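Local coordinates for protein URE2 (Lodderomyces elongisporus NRRL YB-4239, PDB 4EXJ) that is of unknown function but resembles glutathione S-transferases and the yeast regulator Ure2, and probably binds glutathione, at residues K47-D59 with P64-A76. Sequence-based numbering, arbitrary orientation.
Sequences KLNPAGIVPTLVD and PITESNNILLYIA
The ring of Tyr74 meets Leu57 and Asp59 obliquely: Leu57 CD2 lies 3.5 Å from Tyr74 CD2, while Asp59 CB approaches Tyr74 OH. Over the centre of one ring face, 4.0 Å above its plane, sits CG1 of Ile65, and a water lies in plane at the edge. Asp59 OD1 accepts from the backbone N of Lys61 and Thr63. Trp97 of the second subunit adds an edge-to-face partner to Tyr74. With CG anti to the backbone N (chi1 -178°), the Leu57 branch runs toward the helix, where CD2 also meets Ile75 CG1. The amide of Asn49 is the other flat group; its ND2 gives an in-plane hydrogen bond to Thr56 OG1 (2.9 Å), which also bonds to the Tyr45 hydroxyl, and the Thr66 methyl CG2 sits over one face of the amide, 3.4 Å from Asn49 ND2.

Such contacts exemplify the last part of the thioredoxin-like N-terminal domain of glutathione transferases: the hairpin of strands 56-58 and 64-66 runs straight into helix 68-79, which packs on the sheet. Leu57 and Ile65 form the antiparallel hydrogen-bonded pair, Ile65 N to Leu57 O at 2.7 Å and Leu57 N to Ile65 O at 3.0 Å. Pro55, preceded by the cis peptide characteristic of this fold, lays its CG 3.9 Å from Ile71 CD1. Beside it a water accepts from Glu67 N and Asn49 ND2 and donates to Pro55 O, linking the cis-proline loop to Glu67, the N-cap of helix 68-79; as in relatives, this region probably helps form the glutathione site. Asn70 ND2 bonds nearly straight to Thr66 O, while its OD1 pairs with Asn100 of the second subunit.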
ATOM      1  N   LYS B  47       4.437  20.373   6.988  1.00 32.69           N
ATOM      2  CA  LYS B  47       5.852  20.205   7.235  1.00 36.39           C
ATOM      3  C   LYS B  47       6.140  18.808   7.805  1.00 34.98           C
ATOM      4  O   LYS B  47       7.147  18.185   7.471  1.00 37.18           O
ATOM      5  CB  LYS B  47       6.334  21.291   8.208  1.00 39.97           C
ATOM      6  CG  LYS B  47       7.827  21.273   8.486  1.00 46.43           C
ATOM      7  CD  LYS B  47       8.303  22.647   8.961  1.00 57.32           C
ATOM      8  CE  LYS B  47       9.819  22.711   9.081  1.00 69.11           C
ATOM      9  NZ  LYS B  47      10.308  21.907  10.228  1.00 68.56           N
ATOM     10  N   LEU B  48       5.248  18.325   8.666  1.00 33.04           N
ATOM     11  CA  LEU B  48       5.390  16.991   9.257  1.00 34.50           C
ATOM     12  C   LEU B  48       4.997  15.903   8.253  1.00 34.69           C
ATOM     13  O   LEU B  48       5.613  14.821   8.202  1.00 32.47           O
ATOM     14  CB  LEU B  48       4.515  16.869  10.506  1.00 35.96           C
ATOM     15  CG  LEU B  48       4.806  17.828  11.678  1.00 37.42           C
ATOM     16  CD1 LEU B  48       3.810  17.616  12.811  1.00 34.31           C
ATOM     17  CD2 LEU B  48       6.222  17.641  12.186  1.00 39.68           C
ATOM     18  N   ASN B  49       3.978  16.202   7.454  1.00 32.34           N
ATOM     19  CA  ASN B  49       3.393  15.223   6.534  1.00 33.89           C
ATOM     20  C   ASN B  49       2.900  15.906   5.269  1.00 31.94           C
ATOM     21  O   ASN B  49       1.759  16.333   5.195  1.00 31.51           O
ATOM     22  CB  ASN B  49       2.245  14.461   7.234  1.00 31.84           C
ATOM     23  CG  ASN B  49       1.775  13.254   6.440  1.00 36.37           C
ATOM     24  OD1 ASN B  49       1.904  13.219   5.218  1.00 44.46           O
ATOM     25  ND2 ASN B  49       1.243  12.248   7.139  1.00 29.32           N
ATOM     26  N   PRO B  50       3.783  16.040   4.266  1.00 31.34           N
ATOM     27  CA  PRO B  50       3.408  16.756   3.031  1.00 30.69           C
ATOM     28  C   PRO B  50       2.263  16.100   2.256  1.00 34.92           C
ATOM     29  O   PRO B  50       1.626  16.749   1.430  1.00 36.48           O
ATOM     30  CB  PRO B  50       4.695  16.739   2.185  1.00 33.41           C
ATOM     31  CG  PRO B  50       5.714  15.984   2.969  1.00 34.02           C
ATOM     32  CD  PRO B  50       5.224  15.763   4.358  1.00 34.96           C
ATOM     33  N   ALA B  51       1.998  14.830   2.534  1.00 33.86           N
ATOM     34  CA  ALA B  51       0.869  14.138   1.908  1.00 35.54           C
ATOM     35  C   ALA B  51      -0.468  14.708   2.375  1.00 35.55           C
ATOM     36  O   ALA B  51      -1.494  14.486   1.734  1.00 39.10           O
ATOM     37  CB  ALA B  51       0.935  12.643   2.193  1.00 36.63           C
ATOM     38  N   GLY B  52      -0.453  15.423   3.502  1.00 34.94           N
ATOM     39  CA  GLY B  52      -1.645  16.100   4.020  1.00 35.06           C
ATOM     40  C   GLY B  52      -2.742  15.182   4.534  1.00 35.10           C
ATOM     41  O   GLY B  52      -3.923  15.543   4.535  1.00 35.45           O
ATOM     42  N   ILE B  53      -2.352  14.019   5.008  1.00 35.71           N
ATOM     43  CA  ILE B  53      -3.267  13.031   5.518  1.00 35.62           C
ATOM     44  C   ILE B  53      -2.848  12.635   6.917  1.00 32.00           C
ATOM     45  O   ILE B  53      -1.760  12.904   7.314  1.00 32.99           O
ATOM     46  CB  ILE B  53      -3.260  11.755   4.656  1.00 35.25           C
ATOM     47  CG1 ILE B  53      -1.858  11.169   4.597  1.00 36.93           C
ATOM     48  CG2 ILE B  53      -3.763  12.034   3.305  1.00 41.39           C
ATOM     49  CD1 ILE B  53      -1.757   9.847   3.891  1.00 32.65           C
ATOM     50  N   VAL B  54      -3.762  12.039   7.655  1.00 29.23           N
ATOM     51  CA  VAL B  54      -3.463  11.482   8.950  1.00 26.96           C
ATOM     52  C   VAL B  54      -3.216  10.021   8.747  1.00 27.59           C
ATOM     53  O   VAL B  54      -3.684   9.476   7.797  1.00 32.10           O
ATOM     54  CB  VAL B  54      -4.617  11.633   9.947  1.00 28.23           C
ATOM     55  CG1 VAL B  54      -4.867  13.036  10.249  1.00 33.75           C
ATOM     56  CG2 VAL B  54      -5.861  10.909   9.480  1.00 30.92           C
ATOM     57  N   PRO B  55      -2.501   9.380   9.638  1.00 27.22           N
ATOM     58  CA  PRO B  55      -1.862   9.982  10.789  1.00 24.63           C
ATOM     59  C   PRO B  55      -0.394  10.268  10.574  1.00 26.03           C
ATOM     60  O   PRO B  55       0.150   9.855   9.626  1.00 27.49           O
ATOM     61  CB  PRO B  55      -1.969   8.885  11.817  1.00 32.25           C
ATOM     62  CG  PRO B  55      -1.918   7.644  11.039  1.00 28.59           C
ATOM     63  CD  PRO B  55      -2.442   7.919   9.699  1.00 27.35           C
ATOM     64  N   THR B  56       0.203  10.983  11.509  1.00 25.54           N
ATOM     65  CA  THR B  56       1.650  11.171  11.545  1.00 27.78           C
ATOM     66  C   THR B  56       2.119  10.914  12.962  1.00 25.71           C
ATOM     67  O   THR B  56       1.579  11.480  13.908  1.00 28.89           O
ATOM     68  CB  THR B  56       2.029  12.617  11.203  1.00 29.04           C
ATOM     69  OG1 THR B  56       1.534  12.946   9.918  1.00 30.56           O
ATOM     70  CG2 THR B  56       3.558  12.765  11.185  1.00 30.69           C
ATOM     71  N   LEU B  57       3.143  10.087  13.120  1.00 29.19           N
ATOM     72  CA  LEU B  57       3.806   9.950  14.398  1.00 27.45           C
ATOM     73  C   LEU B  57       5.096  10.754  14.387  1.00 33.60           C
ATOM     74  O   LEU B  57       5.963  10.497  13.562  1.00 32.93           O
ATOM     75  CB  LEU B  57       4.159   8.491  14.632  1.00 29.90           C
ATOM     76  CG  LEU B  57       4.827   8.205  15.966  1.00 30.12           C
ATOM     77  CD1 LEU B  57       3.883   8.513  17.131  1.00 32.58           C
ATOM     78  CD2 LEU B  57       5.252   6.749  15.993  1.00 37.04           C
ATOM     79  N   VAL B  58       5.236  11.714  15.297  1.00 31.54           N
ATOM     80  CA  VAL B  58       6.523  12.386  15.447  1.00 33.62           C
ATOM     81  C   VAL B  58       7.278  11.630  16.544  1.00 32.53           C
ATOM     82  O   VAL B  58       6.778  11.494  17.653  1.00 37.11           O
ATOM     83  CB  VAL B  58       6.355  13.873  15.808  1.00 35.05           C
ATOM     84  CG1 VAL B  58       7.726  14.515  16.050  1.00 36.73           C
ATOM     85  CG2 VAL B  58       5.605  14.609  14.699  1.00 31.76           C
ATOM     86  N   ASP B  59       8.452  11.095  16.232  1.00 35.85           N
ATOM     87  CA  ASP B  59       9.101  10.176  17.168  1.00 41.62           C
ATOM     88  C   ASP B  59       9.809  10.933  18.284  1.00 44.12           C
ATOM     89  O   ASP B  59       9.807  12.169  18.307  1.00 44.11           O
ATOM     90  CB  ASP B  59      10.063   9.214  16.455  1.00 43.23           C
ATOM     91  CG  ASP B  59      11.353   9.885  16.020  1.00 47.06           C
ATOM     92  OD1 ASP B  59      11.522  11.088  16.305  1.00 45.55           O
ATOM     93  OD2 ASP B  59      12.188   9.209  15.376  1.00 50.90           O
ATOM     94  N   PRO B  64       9.219  12.898  11.774  1.00 36.19           N
ATOM     95  CA  PRO B  64       7.905  12.359  11.446  1.00 33.44           C
ATOM     96  C   PRO B  64       8.004  11.001  10.757  1.00 34.62           C
ATOM     97  O   PRO B  64       8.866  10.798   9.887  1.00 31.62           O
ATOM     98  CB  PRO B  64       7.314  13.400  10.489  1.00 33.38           C
ATOM     99  CG  PRO B  64       8.374  14.435  10.257  1.00 41.88           C
ATOM    100  CD  PRO B  64       9.657  13.924  10.816  1.00 39.24           C
ATOM    101  N   ILE B  65       7.129  10.087  11.175  1.00 31.08           N
ATOM    102  CA  ILE B  65       6.936   8.792  10.537  1.00 28.63           C
ATOM    103  C   ILE B  65       5.518   8.864   9.952  1.00 27.17           C
ATOM    104  O   ILE B  65       4.582   9.248  10.653  1.00 29.15           O
ATOM    105  CB  ILE B  65       6.961   7.647  11.572  1.00 32.44           C
ATOM    106  CG1 ILE B  65       8.131   7.782  12.544  1.00 31.09           C
ATOM    107  CG2 ILE B  65       7.010   6.285  10.878  1.00 30.53           C
ATOM    108  CD1 ILE B  65       9.478   7.594  11.897  1.00 34.34           C
ATOM    109  N   THR B  66       5.360   8.536   8.673  1.00 26.53           N
ATOM    110  CA  THR B  66       4.037   8.658   8.043  1.00 26.15           C
ATOM    111  C   THR B  66       3.613   7.320   7.446  1.00 27.19           C
ATOM    112  O   THR B  66       4.401   6.365   7.441  1.00 25.39           O
ATOM    113  CB  THR B  66       3.997   9.717   6.937  1.00 29.99           C
ATOM    114  OG1 THR B  66       4.823   9.308   5.834  1.00 33.79           O
ATOM    115  CG2 THR B  66       4.456  11.098   7.472  1.00 30.97           C
ATOM    116  N   GLU B  67       2.369   7.294   6.948  1.00 24.36           N
ATOM    117  CA  GLU B  67       1.692   6.109   6.344  1.00 23.37           C
ATOM    118  C   GLU B  67       1.236   5.138   7.448  1.00 23.08           C
ATOM    119  O   GLU B  67       2.040   4.533   8.142  1.00 22.89           O
ATOM    120  CB  GLU B  67       2.546   5.417   5.256  1.00 23.34           C
ATOM    121  CG  GLU B  67       3.013   6.331   4.120  1.00 26.25           C
ATOM    122  CD  GLU B  67       1.868   6.928   3.312  1.00 40.93           C
ATOM    123  OE1 GLU B  67       0.886   6.210   3.041  1.00 42.65           O
ATOM    124  OE2 GLU B  67       1.960   8.115   2.943  1.00 44.14           O
ATOM    125  N   SER B  68      -0.081   5.025   7.619  1.00 22.64           N
ATOM    126  CA  SER B  68      -0.633   4.331   8.754  1.00 23.43           C
ATOM    127  C   SER B  68      -0.026   2.942   8.989  1.00 22.21           C
ATOM    128  O   SER B  68       0.333   2.616  10.119  1.00 22.99           O
ATOM    129  CB  SER B  68      -2.151   4.228   8.585  1.00 21.96           C
ATOM    130  OG  SER B  68      -2.733   3.870   9.811  1.00 29.86           O
ATOM    131  N   ASN B  69       0.028   2.104   7.953  1.00 24.03           N
ATOM    132  CA  ASN B  69       0.496   0.727   8.179  1.00 26.08           C
ATOM    133  C   ASN B  69       2.005   0.670   8.414  1.00 24.75           C
ATOM    134  O   ASN B  69       2.510  -0.209   9.109  1.00 23.15           O
ATOM    135  CB  ASN B  69       0.035  -0.223   7.066  1.00 24.30           C
ATOM    136  CG  ASN B  69      -1.437  -0.499   7.158  1.00 23.26           C
ATOM    137  OD1 ASN B  69      -2.114   0.093   7.994  1.00 25.36           O
ATOM    138  ND2 ASN B  69      -1.948  -1.400   6.328  1.00 20.78           N
ATOM    139  N   ASN B  70       2.717   1.653   7.875  1.00 22.43           N
ATOM    140  CA  ASN B  70       4.124   1.846   8.232  1.00 24.76           C
ATOM    141  C   ASN B  70       4.318   2.285   9.700  1.00 25.25           C
ATOM    142  O   ASN B  70       5.238   1.861  10.383  1.00 24.79           O
ATOM    143  CB  ASN B  70       4.727   2.899   7.300  1.00 21.69           C
ATOM    144  CG  ASN B  70       6.169   3.160   7.615  1.00 27.05           C
ATOM    145  OD1 ASN B  70       6.982   2.237   7.631  1.00 26.50           O
ATOM    146  ND2 ASN B  70       6.490   4.408   7.911  1.00 29.16           N
ATOM    147  N   ILE B  71       3.454   3.167  10.179  1.00 25.94           N
ATOM    148  CA  ILE B  71       3.512   3.567  11.568  1.00 24.96           C
ATOM    149  C   ILE B  71       3.226   2.356  12.458  1.00 24.58           C
ATOM    150  O   ILE B  71       3.852   2.198  13.491  1.00 23.88           O
ATOM    151  CB  ILE B  71       2.554   4.730  11.836  1.00 23.45           C
ATOM    152  CG1 ILE B  71       3.011   5.941  11.011  1.00 21.93           C
ATOM    153  CG2 ILE B  71       2.479   5.028  13.344  1.00 28.44           C
ATOM    154  CD1 ILE B  71       1.931   7.070  10.914  1.00 26.94           C
ATOM    155  N   LEU B  72       2.298   1.489  12.056  1.00 23.49           N
ATOM    156  CA  LEU B  72       2.096   0.250  12.799  1.00 22.48           C
ATOM    157  C   LEU B  72       3.424  -0.477  12.986  1.00 24.35           C
ATOM    158  O   LEU B  72       3.750  -0.940  14.092  1.00 25.97           O
ATOM    159  CB  LEU B  72       1.083  -0.678  12.097  1.00 25.03           C
ATOM    160  CG  LEU B  72      -0.389  -0.301  12.296  1.00 24.96           C
ATOM    161  CD1 LEU B  72      -1.301  -1.230  11.474  1.00 25.22           C
ATOM    162  CD2 LEU B  72      -0.804  -0.324  13.768  1.00 26.52           C
ATOM    163  N   LEU B  73       4.160  -0.621  11.885  1.00 21.11           N
ATOM    164  CA  LEU B  73       5.457  -1.323  11.917  1.00 24.53           C
ATOM    165  C   LEU B  73       6.466  -0.607  12.811  1.00 25.14           C
ATOM    166  O   LEU B  73       7.200  -1.245  13.585  1.00 27.34           O
ATOM    167  CB  LEU B  73       6.016  -1.500  10.506  1.00 22.52           C
ATOM    168  CG  LEU B  73       5.273  -2.573   9.707  1.00 22.48           C
ATOM    169  CD1 LEU B  73       5.431  -2.417   8.190  1.00 33.78           C
ATOM    170  CD2 LEU B  73       5.788  -3.955  10.181  1.00 29.87           C
ATOM    171  N   TYR B  74       6.495   0.710  12.707  1.00 25.39           N
ATOM    172  CA  TYR B  74       7.416   1.515  13.501  1.00 26.42           C
ATOM    173  C   TYR B  74       7.123   1.395  14.986  1.00 26.88           C
ATOM    174  O   TYR B  74       8.034   1.209  15.786  1.00 28.66           O
ATOM    175  CB  TYR B  74       7.356   2.979  13.088  1.00 24.53           C
ATOM    176  CG  TYR B  74       8.215   3.829  13.988  1.00 28.26           C
ATOM    177  CD1 TYR B  74       9.558   4.029  13.691  1.00 32.91           C
ATOM    178  CD2 TYR B  74       7.692   4.377  15.156  1.00 26.58           C
ATOM    179  CE1 TYR B  74      10.369   4.796  14.535  1.00 34.80           C
ATOM    180  CE2 TYR B  74       8.485   5.143  15.999  1.00 32.83           C
ATOM    181  CZ  TYR B  74       9.820   5.347  15.679  1.00 38.04           C
ATOM    182  OH  TYR B  74      10.606   6.101  16.531  1.00 40.49           O
ATOM    183  N   ILE B  75       5.847   1.498  15.361  1.00 24.74           N
ATOM    184  CA  ILE B  75       5.459   1.408  16.764  1.00 25.95           C
ATOM    185  C   ILE B  75       5.760   0.033  17.334  1.00 29.93           C
ATOM    186  O   ILE B  75       6.293  -0.082  18.434  1.00 29.47           O
ATOM    187  CB  ILE B  75       3.978   1.777  16.979  1.00 27.75           C
ATOM    188  CG1 ILE B  75       3.789   3.281  16.744  1.00 26.71           C
ATOM    189  CG2 ILE B  75       3.533   1.352  18.382  1.00 24.19           C
ATOM    190  CD1 ILE B  75       2.327   3.735  16.576  1.00 27.39           C
ATOM    191  N   ALA B  76       5.465  -1.009  16.568  1.00 24.48           N
ATOM    192  CA  ALA B  76       5.801  -2.354  17.003  1.00 28.78           C
ATOM    193  C   ALA B  76       7.310  -2.505  17.211  1.00 29.61           C
ATOM    194  O   ALA B  76       7.750  -2.985  18.253  1.00 30.34           O
ATOM    195  CB  ALA B  76       5.275  -3.389  16.032  1.00 28.01           C
TER
HETATM  196  O   HOH W   1       0.161   9.140   6.927  1.00 27.98           O
HETATM  197  O   HOH W   2      -1.868   7.104   6.289  1.00 30.97           O
HETATM  198  O   HOH W   3      12.819   6.814  15.885  1.00 50.06           O